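Local coordinates for protein methylaspartate ammonia-lyase (Citrobacter amalonaticus, PDB 1KKO) that catalyses the reversible, magnesium-dependent anti elimination of ammonia from L-threo-3-methylaspartate to give mesaconate, as a homodimer built on the enolase-superfamily fold, at residues Phe17-Gln20 with Gln21-Lys24; Ile246-Asp250 with Pro251-Ala255; Lys281-Gln284 with Ile285-Leu288; Gln314-Val317 with Asp318-Ala322. All blocks are in the same frame, centred on the assembly; numbering follows the deposited sequence.

Contact 1 of 4, residues Phe17-Gln20 with Gln21-Lys24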
loop_
_atom_site.group_PDB
_atom_site.type_symbol
_atom_site.label_atom_id
_atom_site.label_comp_id
_atom_site.label_asym_id
_atom_site.label_seq_id
_atom_site.Cartn_x
_atom_site.Cartn_y
_atom_site.Cartn_z
ATOM N N PHE A 17 -12.809 -8.949 -3.170
ATOM C CA PHE A 17 -13.559 -9.508 -4.285
ATOM C C PHE A 17 -15.005 -9.088 -4.077
ATOM O O PHE A 17 -15.585 -9.387 -3.030
ATOM C CB PHE A 17 -13.494 -11.031 -4.292
ATOM C CG PHE A 17 -12.137 -11.590 -4.606
ATOM C CD1 PHE A 17 -11.541 -11.323 -5.820
ATOM C CD2 PHE A 17 -11.473 -12.392 -3.699
ATOM C CE1 PHE A 17 -10.299 -11.843 -6.111
ATOM C CE2 PHE A 17 -10.240 -12.917 -4.015
ATOM C CZ PHE A 17 -9.657 -12.627 -5.209
ATOM N N ASP A 18 -15.567 -8.403 -5.068
ATOM C CA ASP A 18 -16.943 -7.934 -5.007
ATOM C C ASP A 18 -17.753 -8.585 -6.109
ATOM O O ASP A 18 -17.302 -8.693 -7.253
ATOM C CB ASP A 18 -17.000 -6.434 -5.226
ATOM C CG ASP A 18 -16.610 -5.630 -4.013
ATOM O OD1 ASP A 18 -16.502 -6.195 -2.904
ATOM O OD2 ASP A 18 -16.394 -4.405 -4.121
ATOM N N ASP A 19 -18.956 -9.004 -5.747
ATOM C CA ASP A 19 -19.888 -9.585 -6.699
ATOM C C ASP A 19 -20.556 -8.408 -7.416
ATOM O O ASP A 19 -21.539 -7.846 -6.932
ATOM C CB ASP A 19 -20.878 -10.448 -5.936
ATOM C CG ASP A 19 -21.851 -11.152 -6.826
ATOM O OD1 ASP A 19 -22.071 -10.686 -7.960
ATOM O OD2 ASP A 19 -22.432 -12.174 -6.423
ATOM N N GLN A 20 -19.978 -8.001 -8.546
ATOM C CA GLN A 20 -20.421 -6.820 -9.274
ATOM C C GLN A 20 -21.879 -6.934 -9.677
ATOM O O GLN A 20 -22.612 -5.948 -9.634
ATOM C CB GLN A 20 -19.576 -6.598 -10.527
ATOM C CG GLN A 20 -19.753 -5.232 -11.123
ATOM C CD GLN A 20 -18.890 -5.021 -12.337
ATOM O OE1 GLN A 20 -18.340 -5.971 -12.879
ATOM N NE2 GLN A 20 -18.775 -3.777 -12.770
ATOM N N GLN A 21 -22.299 -8.133 -10.051
ATOM C CA GLN A 21 -23.673 -8.325 -10.482
ATOM C C GLN A 21 -24.621 -8.062 -9.326
ATOM O O GLN A 21 -25.623 -7.371 -9.500
ATOM C CB GLN A 21 -23.893 -9.727 -11.024
ATOM C CG GLN A 21 -25.281 -9.926 -11.617
ATOM C CD GLN A 21 -25.539 -9.007 -12.791
ATOM O OE1 GLN A 21 -26.409 -8.133 -12.736
ATOM N NE2 GLN A 21 -24.770 -9.185 -13.853
ATOM N N ALA A 22 -24.308 -8.610 -8.152
ATOM C CA ALA A 22 -25.177 -8.436 -6.982
ATOM C C ALA A 22 -25.255 -6.971 -6.582
ATOM O O ALA A 22 -26.312 -6.487 -6.161
ATOM C CB ALA A 22 -24.698 -9.280 -5.828
ATOM N N ILE A 23 -24.145 -6.257 -6.723
ATOM C CA ILE A 23 -24.125 -4.840 -6.414
ATOM C C ILE A 23 -24.964 -4.068 -7.436
ATOM O O ILE A 23 -25.752 -3.184 -7.057
ATOM C CB ILE A 23 -22.673 -4.326 -6.321
ATOM C CG1 ILE A 23 -21.982 -5.004 -5.134
ATOM C CG2 ILE A 23 -22.630 -2.819 -6.165
ATOM C CD1 ILE A 23 -20.491 -4.879 -5.146
ATOM N N LYS A 24 -24.810 -4.403 -8.716
ATOM C CA LYS A 24 -25.608 -3.776 -9.772
ATOM C C LYS A 24 -27.084 -4.045 -9.552
ATOM O O LYS A 24 -27.928 -3.204 -9.872
ATOM C CB LYS A 24 -25.230 -4.331 -11.141
ATOM C CG LYS A 24 -23.906 -3.866 -11.660
ATOM C CD LYS A 24 -23.637 -4.430 -13.037
ATOM C CE LYS A 24 -24.302 -3.594 -14.110
ATOM N NZ LYS A 24 -23.862 -3.988 -15.476
#

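Contact 2 of 4, residues Ile246-Asp250 with Pro251-Ala255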
loop_
_atom_site.group_PDB
_atom_site.type_symbol
_atom_site.label_atom_id
_atom_site.label_comp_id
_atom_site.label_asym_id
_atom_site.label_seq_id
_atom_site.Cartn_x
_atom_site.Cartn_y
_atom_site.Cartn_z
ATOM N N ILE A 246 -28.307 5.708 -20.175
ATOM C CA ILE A 246 -29.175 6.883 -20.218
ATOM C C ILE A 246 -29.480 7.349 -21.627
ATOM O O ILE A 246 -30.378 8.163 -21.814
ATOM C CB ILE A 246 -28.638 8.059 -19.360
ATOM C CG1 ILE A 246 -27.280 8.553 -19.859
ATOM C CG2 ILE A 246 -28.571 7.650 -17.899
ATOM C CD1 ILE A 246 -26.943 9.939 -19.344
ATOM N N PHE A 247 -28.767 6.827 -22.623
ATOM C CA PHE A 247 -29.019 7.240 -24.004
ATOM C C PHE A 247 -29.513 6.109 -24.903
ATOM O O PHE A 247 -29.232 6.086 -26.104
ATOM C CB PHE A 247 -27.774 7.901 -24.590
ATOM C CG PHE A 247 -27.397 9.163 -23.892
ATOM C CD1 PHE A 247 -28.283 10.228 -23.834
ATOM C CD2 PHE A 247 -26.169 9.278 -23.258
ATOM C CE1 PHE A 247 -27.948 11.382 -23.179
ATOM C CE2 PHE A 247 -25.830 10.425 -22.602
ATOM C CZ PHE A 247 -26.712 11.484 -22.556
ATOM N N ASP A 248 -30.238 5.162 -24.326
ATOM C CA ASP A 248 -30.857 4.104 -25.121
ATOM C C ASP A 248 -29.833 3.296 -25.943
ATOM O O ASP A 248 -30.170 2.769 -27.002
ATOM C CB ASP A 248 -31.904 4.718 -26.077
ATOM C CG ASP A 248 -32.891 5.663 -25.369
ATOM O OD1 ASP A 248 -32.954 6.867 -25.706
ATOM O OD2 ASP A 248 -33.654 5.298 -24.477
HETATM N N MSE A 249 -28.592 3.208 -25.463
HETATM C CA MSE A 249 -27.519 2.485 -26.167
HETATM C C MSE A 249 -27.274 3.012 -27.581
HETATM O O MSE A 249 -26.812 2.277 -28.457
HETATM C CB MSE A 249 -27.819 0.990 -26.222
HETATM C CG MSE A 249 -28.134 0.381 -24.866
HETATM SE SE MSE A 249 -26.693 0.574 -23.571
HETATM C CE MSE A 249 -25.508 -0.719 -24.242
ATOM N N ASP A 250 -27.570 4.287 -27.780
ATOM C CA ASP A 250 -27.400 4.947 -29.067
ATOM C C ASP A 250 -25.997 5.543 -29.112
ATOM O O ASP A 250 -25.727 6.519 -28.415
ATOM C CB ASP A 250 -28.447 6.054 -29.182
ATOM C CG ASP A 250 -28.465 6.713 -30.534
ATOM O OD1 ASP A 250 -27.422 6.723 -31.214
ATOM O OD2 ASP A 250 -29.491 7.265 -30.991
ATOM N N PRO A 251 -25.109 4.993 -29.937
ATOM C CA PRO A 251 -23.718 5.472 -29.954
ATOM C C PRO A 251 -23.599 6.949 -30.300
ATOM O O PRO A 251 -22.710 7.647 -29.804
ATOM C CB PRO A 251 -23.038 4.632 -31.042
ATOM C CG PRO A 251 -24.026 3.667 -31.561
ATOM C CD PRO A 251 -25.348 3.917 -30.909
ATOM N N VAL A 252 -24.478 7.425 -31.169
ATOM C CA VAL A 252 -24.469 8.821 -31.561
ATOM C C VAL A 252 -24.827 9.751 -30.391
ATOM O O VAL A 252 -24.158 10.761 -30.170
ATOM C CB VAL A 252 -25.385 9.039 -32.787
ATOM C CG1 VAL A 252 -25.598 10.512 -33.050
ATOM C CG2 VAL A 252 -24.774 8.354 -34.012
ATOM N N ARG A 253 -25.861 9.406 -29.629
ATOM C CA ARG A 253 -26.255 10.225 -28.485
ATOM C C ARG A 253 -25.181 10.138 -27.398
ATOM O O ARG A 253 -24.900 11.114 -26.707
ATOM C CB ARG A 253 -27.611 9.778 -27.943
ATOM C CG ARG A 253 -28.788 10.164 -28.848
ATOM C CD ARG A 253 -30.097 9.495 -28.490
ATOM N NE ARG A 253 -30.585 9.867 -27.167
ATOM C CZ ARG A 253 -31.422 9.130 -26.453
ATOM N NH1 ARG A 253 -31.862 7.974 -26.932
ATOM N NH2 ARG A 253 -31.814 9.536 -25.251
ATOM N N CYS A 254 -24.580 8.961 -27.263
ATOM C CA CYS A 254 -23.496 8.772 -26.309
ATOM C C CYS A 254 -22.340 9.695 -26.671
ATOM O O CYS A 254 -21.806 10.404 -25.812
ATOM C CB CYS A 254 -23.035 7.316 -26.309
ATOM S SG CYS A 254 -24.175 6.164 -25.498
ATOM N N ALA A 255 -21.970 9.705 -27.947
ATOM C CA ALA A 255 -20.860 10.530 -28.410
ATOM C C ALA A 255 -21.152 12.013 -28.226
ATOM O O ALA A 255 -20.283 12.777 -27.833
ATOM C CB ALA A 255 -20.542 10.232 -29.856
HETATM O O HOH W 1 -31.934 6.632 -29.458
#

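Contact 3 of 4, residues Lys281-Gln284 with Ile285-Leu288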
loop_
_atom_site.group_PDB
_atom_site.type_symbol
_atom_site.label_atom_id
_atom_site.label_comp_id
_atom_site.label_asym_id
_atom_site.label_seq_id
_atom_site.Cartn_x
_atom_site.Cartn_y
_atom_site.Cartn_z
ATOM N N LYS A 281 -18.393 -9.337 -26.179
ATOM C CA LYS A 281 -17.269 -8.787 -26.891
ATOM C C LYS A 281 -17.584 -8.260 -28.305
ATOM O O LYS A 281 -17.286 -7.110 -28.604
ATOM C CB LYS A 281 -16.158 -9.820 -26.889
ATOM C CG LYS A 281 -14.946 -9.428 -27.609
ATOM C CD LYS A 281 -14.013 -10.605 -27.634
ATOM C CE LYS A 281 -12.906 -10.377 -28.599
ATOM N NZ LYS A 281 -12.028 -11.566 -28.685
ATOM N N PRO A 282 -18.181 -9.053 -29.194
ATOM C CA PRO A 282 -18.450 -8.521 -30.538
ATOM C C PRO A 282 -19.316 -7.257 -30.544
ATOM O O PRO A 282 -19.010 -6.311 -31.279
ATOM C CB PRO A 282 -19.142 -9.683 -31.260
ATOM C CG PRO A 282 -18.806 -10.882 -30.486
ATOM C CD PRO A 282 -18.611 -10.450 -29.052
ATOM N N ASP A 283 -20.375 -7.225 -29.741
ATOM C CA ASP A 283 -21.224 -6.043 -29.686
ATOM C C ASP A 283 -20.499 -4.858 -29.036
ATOM O O ASP A 283 -20.748 -3.717 -29.391
ATOM C CB ASP A 283 -22.526 -6.321 -28.930
ATOM C CG ASP A 283 -23.466 -7.247 -29.685
ATOM O OD1 ASP A 283 -23.296 -7.431 -30.913
ATOM O OD2 ASP A 283 -24.407 -7.817 -29.111
ATOM N N GLN A 284 -19.622 -5.134 -28.070
ATOM C CA GLN A 284 -18.875 -4.071 -27.406
ATOM C C GLN A 284 -17.933 -3.384 -28.403
ATOM O O GLN A 284 -17.852 -2.161 -28.452
ATOM C CB GLN A 284 -18.104 -4.633 -26.212
ATOM C CG GLN A 284 -17.395 -3.580 -25.379
ATOM C CD GLN A 284 -18.336 -2.638 -24.664
ATOM O OE1 GLN A 284 -19.540 -2.896 -24.571
ATOM N NE2 GLN A 284 -17.791 -1.556 -24.117
ATOM N N ILE A 285 -17.246 -4.188 -29.205
ATOM C CA ILE A 285 -16.346 -3.654 -30.220
ATOM C C ILE A 285 -17.130 -2.773 -31.198
ATOM O O ILE A 285 -16.739 -1.636 -31.490
ATOM C CB ILE A 285 -15.620 -4.798 -30.952
ATOM C CG1 ILE A 285 -14.622 -5.465 -29.998
ATOM C CG2 ILE A 285 -14.915 -4.285 -32.209
ATOM C CD1 ILE A 285 -13.940 -6.659 -30.575
ATOM N N ARG A 286 -18.262 -3.283 -31.673
ATOM C CA ARG A 286 -19.074 -2.512 -32.613
ATOM C C ARG A 286 -19.581 -1.204 -32.002
ATOM O O ARG A 286 -19.560 -0.151 -32.635
ATOM C CB ARG A 286 -20.238 -3.351 -33.117
ATOM C CG ARG A 286 -19.850 -4.235 -34.270
ATOM C CD ARG A 286 -21.028 -4.932 -34.897
ATOM N NE ARG A 286 -21.533 -5.967 -34.007
ATOM C CZ ARG A 286 -21.110 -7.223 -33.988
ATOM N NH1 ARG A 286 -21.646 -8.080 -33.129
ATOM N NH2 ARG A 286 -20.155 -7.636 -34.815
HETATM N N MSE A 287 -20.012 -1.262 -30.751
HETATM C CA MSE A 287 -20.519 -0.084 -30.093
HETATM C C MSE A 287 -19.451 0.992 -29.894
HETATM O O MSE A 287 -19.677 2.172 -30.149
HETATM C CB MSE A 287 -21.062 -0.492 -28.743
HETATM C CG MSE A 287 -21.411 0.661 -27.882
HETATM SE SE MSE A 287 -23.012 1.548 -28.430
HETATM C CE MSE A 287 -23.973 0.128 -29.241
ATOM N N LEU A 288 -18.281 0.599 -29.406
ATOM C CA LEU A 288 -17.225 1.577 -29.210
ATOM C C LEU A 288 -16.802 2.182 -30.547
ATOM O O LEU A 288 -16.545 3.378 -30.628
ATOM C CB LEU A 288 -16.025 0.952 -28.518
ATOM C CG LEU A 288 -16.250 0.461 -27.089
ATOM C CD1 LEU A 288 -14.918 -0.017 -26.521
ATOM C CD2 LEU A 288 -16.843 1.540 -26.217
HETATM O O HOH W 2 -23.667 -4.606 -32.883
#

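Contact 4 of 4, residues Gln314-Val317 with Asp318-Ala322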
loop_
_atom_site.group_PDB
_atom_site.type_symbol
_atom_site.label_atom_id
_atom_site.label_comp_id
_atom_site.label_asym_id
_atom_site.label_seq_id
_atom_site.Cartn_x
_atom_site.Cartn_y
_atom_site.Cartn_z
ATOM N N GLN A 314 -5.668 -11.746 -26.980
ATOM C CA GLN A 314 -6.424 -11.765 -28.235
ATOM C C GLN A 314 -7.558 -10.740 -28.227
ATOM O O GLN A 314 -7.839 -10.110 -29.256
ATOM C CB GLN A 314 -6.953 -13.159 -28.552
ATOM C CG GLN A 314 -7.628 -13.224 -29.930
ATOM C CD GLN A 314 -6.662 -12.971 -31.076
ATOM O OE1 GLN A 314 -5.599 -13.586 -31.141
ATOM N NE2 GLN A 314 -7.027 -12.068 -31.984
ATOM N N ASP A 315 -8.215 -10.549 -27.087
ATOM C CA ASP A 315 -9.246 -9.535 -27.009
ATOM C C ASP A 315 -8.662 -8.171 -27.376
ATOM O O ASP A 315 -9.264 -7.394 -28.107
ATOM C CB ASP A 315 -9.824 -9.422 -25.601
ATOM C CG ASP A 315 -10.613 -10.622 -25.172
ATOM O OD1 ASP A 315 -11.034 -11.448 -26.013
ATOM O OD2 ASP A 315 -10.871 -10.781 -23.957
ATOM N N ILE A 316 -7.503 -7.866 -26.816
ATOM C CA ILE A 316 -6.865 -6.581 -27.051
ATOM C C ILE A 316 -6.543 -6.407 -28.540
ATOM O O ILE A 316 -6.770 -5.347 -29.118
ATOM C CB ILE A 316 -5.622 -6.445 -26.161
ATOM C CG1 ILE A 316 -6.059 -6.336 -24.690
ATOM C CG2 ILE A 316 -4.787 -5.253 -26.593
ATOM C CD1 ILE A 316 -5.023 -6.785 -23.706
ATOM N N VAL A 317 -6.024 -7.457 -29.153
ATOM C CA VAL A 317 -5.767 -7.463 -30.589
ATOM C C VAL A 317 -7.055 -7.163 -31.352
ATOM O O VAL A 317 -7.056 -6.341 -32.278
ATOM C CB VAL A 317 -5.172 -8.813 -31.013
ATOM C CG1 VAL A 317 -5.199 -8.989 -32.523
ATOM C CG2 VAL A 317 -3.759 -8.934 -30.493
ATOM N N ASP A 318 -8.157 -7.794 -30.954
ATOM C CA ASP A 318 -9.435 -7.611 -31.645
ATOM C C ASP A 318 -9.977 -6.185 -31.514
ATOM O O ASP A 318 -10.467 -5.599 -32.493
ATOM C CB ASP A 318 -10.457 -8.623 -31.129
ATOM C CG ASP A 318 -10.118 -10.058 -31.495
ATOM O OD1 ASP A 318 -9.313 -10.298 -32.423
ATOM O OD2 ASP A 318 -10.631 -11.018 -30.897
ATOM N N PHE A 319 -9.909 -5.615 -30.312
ATOM C CA PHE A 319 -10.348 -4.239 -30.134
ATOM C C PHE A 319 -9.472 -3.271 -30.937
ATOM O O PHE A 319 -9.965 -2.282 -31.482
ATOM C CB PHE A 319 -10.360 -3.840 -28.651
ATOM C CG PHE A 319 -11.605 -4.251 -27.899
ATOM C CD1 PHE A 319 -11.805 -5.564 -27.508
ATOM C CD2 PHE A 319 -12.547 -3.309 -27.564
ATOM C CE1 PHE A 319 -12.938 -5.922 -26.806
ATOM C CE2 PHE A 319 -13.683 -3.667 -26.858
ATOM C CZ PHE A 319 -13.867 -4.966 -26.475
ATOM N N THR A 320 -8.175 -3.545 -30.971
ATOM C CA THR A 320 -7.225 -2.738 -31.728
ATOM C C THR A 320 -7.472 -2.815 -33.234
ATOM O O THR A 320 -7.566 -1.791 -33.904
ATOM C CB THR A 320 -5.813 -3.205 -31.393
ATOM O OG1 THR A 320 -5.553 -2.949 -30.003
ATOM C CG2 THR A 320 -4.760 -2.410 -32.171
ATOM N N ASP A 321 -7.602 -4.028 -33.755
ATOM C CA ASP A 321 -7.758 -4.212 -35.197
ATOM C C ASP A 321 -9.017 -3.548 -35.711
ATOM O O ASP A 321 -9.076 -3.156 -36.863
ATOM C CB ASP A 321 -7.833 -5.689 -35.535
ATOM C CG ASP A 321 -6.515 -6.406 -35.384
ATOM O OD1 ASP A 321 -5.474 -5.741 -35.208
ATOM O OD2 ASP A 321 -6.448 -7.652 -35.461
ATOM N N ALA A 322 -10.035 -3.460 -34.869
ATOM C CA ALA A 322 -11.299 -2.855 -35.253
ATOM C C ALA A 322 -11.268 -1.323 -35.224
ATOM O O ALA A 322 -12.222 -0.682 -35.645
ATOM C CB ALA A 322 -12.391 -3.359 -34.326
#

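Contact 1 of 4, residues Phe17-Gln20 with Gln21-Lys24
Asp-19 and Ala-22 meet where strand 3-18 gives way to the short helix 20-24, with the aspartate as its N-cap. CG of Asp-19 stands anti to the backbone N (chi1 -177°), which swings the carboxylate forward over the first turn. There OD1 accepts from Ala-22 N at 3.1 Å, the N-H pointing almost straight at it but reaching it from above the carboxylate plane, 64° out. The methyl group of Ala-22 lies over the same face, its CB 3.6 Å from CG of Asp-19.

The CG1 branch of Ile-23 runs back past the carbonyl of Asp-19, and CD1 comes to 3.8 Å from CB of Asp-18, the two side chains meeting at a slant. The same carbonyl, Asp-19 O, accepts from Ile-23 N at 3.1 Å, and Gln-20 O takes Lys-24 N at 2.8 Å. The start of the lysine chain passes close to this second oxygen, with Lys-24 CG 3.2 Å from Gln-20 O.

Asp-18 forms its salt bridge outside, to Arg-47, and the Asp-19 carboxylate also accepts from Thr-40 OG1 and Val-39 N. The cap carboxylate thus joins the helix start to residues 39-40, and its negative charge probably suits the helix N-terminus.

Contact 2 of 4, residues Ile246-Asp250 with Pro251-Ala255
Between Phe-247 and Asp-250 the backbone makes a type I' beta turn, with Asp-248 and Met-249 both at positive phi; Asp-250 N closes it on Phe-247 O at 3.0 Å. The turn links the end of helix 242-246 to helix 251-260, which starts with Pro-251. Asp-250 is the N-cap, and its carbonyl O receives Cys-254 N at 2.9 Å, the first bond of the new helix.

The cap side chain extends from CA on the side away from its own N (chi1 -174°), toward the amides of the helix start. Its OD1 accepts weakly from two amides, Val-252 N at 3.0 Å and Arg-253 N at 3.5 Å. The other oxygen, OD2, lies 3.4 Å from CD of Arg-253 and accepts a hydrogen bond from a water that in turn accepts from Arg-253 NH1, a tentative link because NH1 is less surely placed.

Arg-253 folds back across the turn through a bend at chi3 (63°). Its CB rests 3.8 Å from CB of Phe-247, its guanidinium has the backbone carbonyl of Phe-247 over one face, and NH2 lies at the edge of the phenyl ring, the two planes 77° apart. The opposite faces of that ring are met by Arg-253 O and by CG1 of Ile-246. Asp-248 OD1 lies at the guanidinium edge, but the modelled approach is too close for the details of this salt bridge to be trusted.

Arg-253 probably places its positive charge near the acidic side chains of the turn, while Asp-250 caps the helix at the protein surface.

Contact 3 of 4, residues Lys281-Gln284 with Ile285-Leu288
Asp-283 and Arg-286 form the one salt bridge within this first part of helix 281-298. NH1 of Arg-286 donates to Asp-283 OD1 at 2.8 Å, with the oxygen close to the guanidinium plane and met nearly end-on, the two flat groups turned 69° apart. The kink at chi3 (-71°) lays the guanidinium over its own helix, so that Pro-282 O sits 3.5 Å above its centre and CB of Pro-282 lies 3.5 Å from NH1. A water accepts from NE at 2.8 Å and donates weakly to the same Asp-283 OD1.

Beneath run the regular i to i+4 backbone bonds, from Ile-285 N to Lys-281 O through to Leu-288 N on Gln-284 O.

Van der Waals contact is lighter. Lys-281 and Ile-285 lie alongside each other, with CG and CD1 at 4.2 Å, while Leu-288 CD2 comes to 3.9 Å from NE2 of Gln-284. That amide is held by Ala-278 N and Val-276 O in the loop after strand 270-273, and Leu-288 packs on strand 303-306.

This beta-alpha-beta helix thus divides its chemistry: a direct ion pair with a water alongside on a more exposed flank, and apolar groups with a fixed amide toward the barrel strands and the neighbouring helix.

Contact 4 of 4, residues Gln314-Val317 with Asp318-Ala322
Thr-320 and Ile-316 share two hydrogen bonds through a single acceptor. Ile-316 O receives Thr-320 N at 2.9 Å and, from the opposite face of its carbonyl plane, Thr-320 OG1 at 2.8 Å. The hydroxyl can turn back to the preceding turn because OG1 lies beside the backbone N (chi1 -64°), and the buried threonine thereby donates within its own helix.

Gln-314 bends at chi2 (65°) and spends NE2 on Asp-318 OD1 at 2.9 Å; the oxygen lies in the plane of the amide, whereas the nitrogen approaches from above the carboxylate plane. Asp-318 OD2 takes Lys-281 NZ in a salt bridge, so each oxygen of this carboxylate has its own donor. The same lysine pairs with Asp-315 OD1, while Asp-315 OD2 accepts from Asn-311 N and Thr-312 N. Asp-321 OD1 is hydrogen-bonded to Tyr-347 OH of helix 339-351, and its OD2 lies 3.5 Å from CG1 of Val-317.

Asp-315 O takes Phe-319 N at 2.9 Å and also lies at the edge of the Phe-319 ring, 3.2 Å from CD1.

Lys-281 probably offsets the charge of two neighbouring carboxylates, and these polar links tie helix 313-321 to the flanking helices of the TIM barrel.

How the contacts relate
Contact 4 is the most buried of the four, contact 2 lies at the surface, and contacts 1 and 3 are intermediate. Contact 1 stands apart in the N-terminal region, its nearest atoms about 9 Å from contact 2; the others belong to the barrel. Contacts 3 and 4 occupy successive barrel helices and meet through the lysine salt bridges and through Ile-285 CG1 against Phe-319 CE1 at 3.6 Å. Contact 3 also meets contact 2, where selenomethionine Met-287 packs on the backbone carbonyl of Met-249 and the ring of Pro-251. Contacts 1 and 2 are aspartate N-caps, whereas 3 and 4 lie within helices, with a direct aspartate-arginine salt bridge in one and threonine, amide and carboxylate bonds in the other.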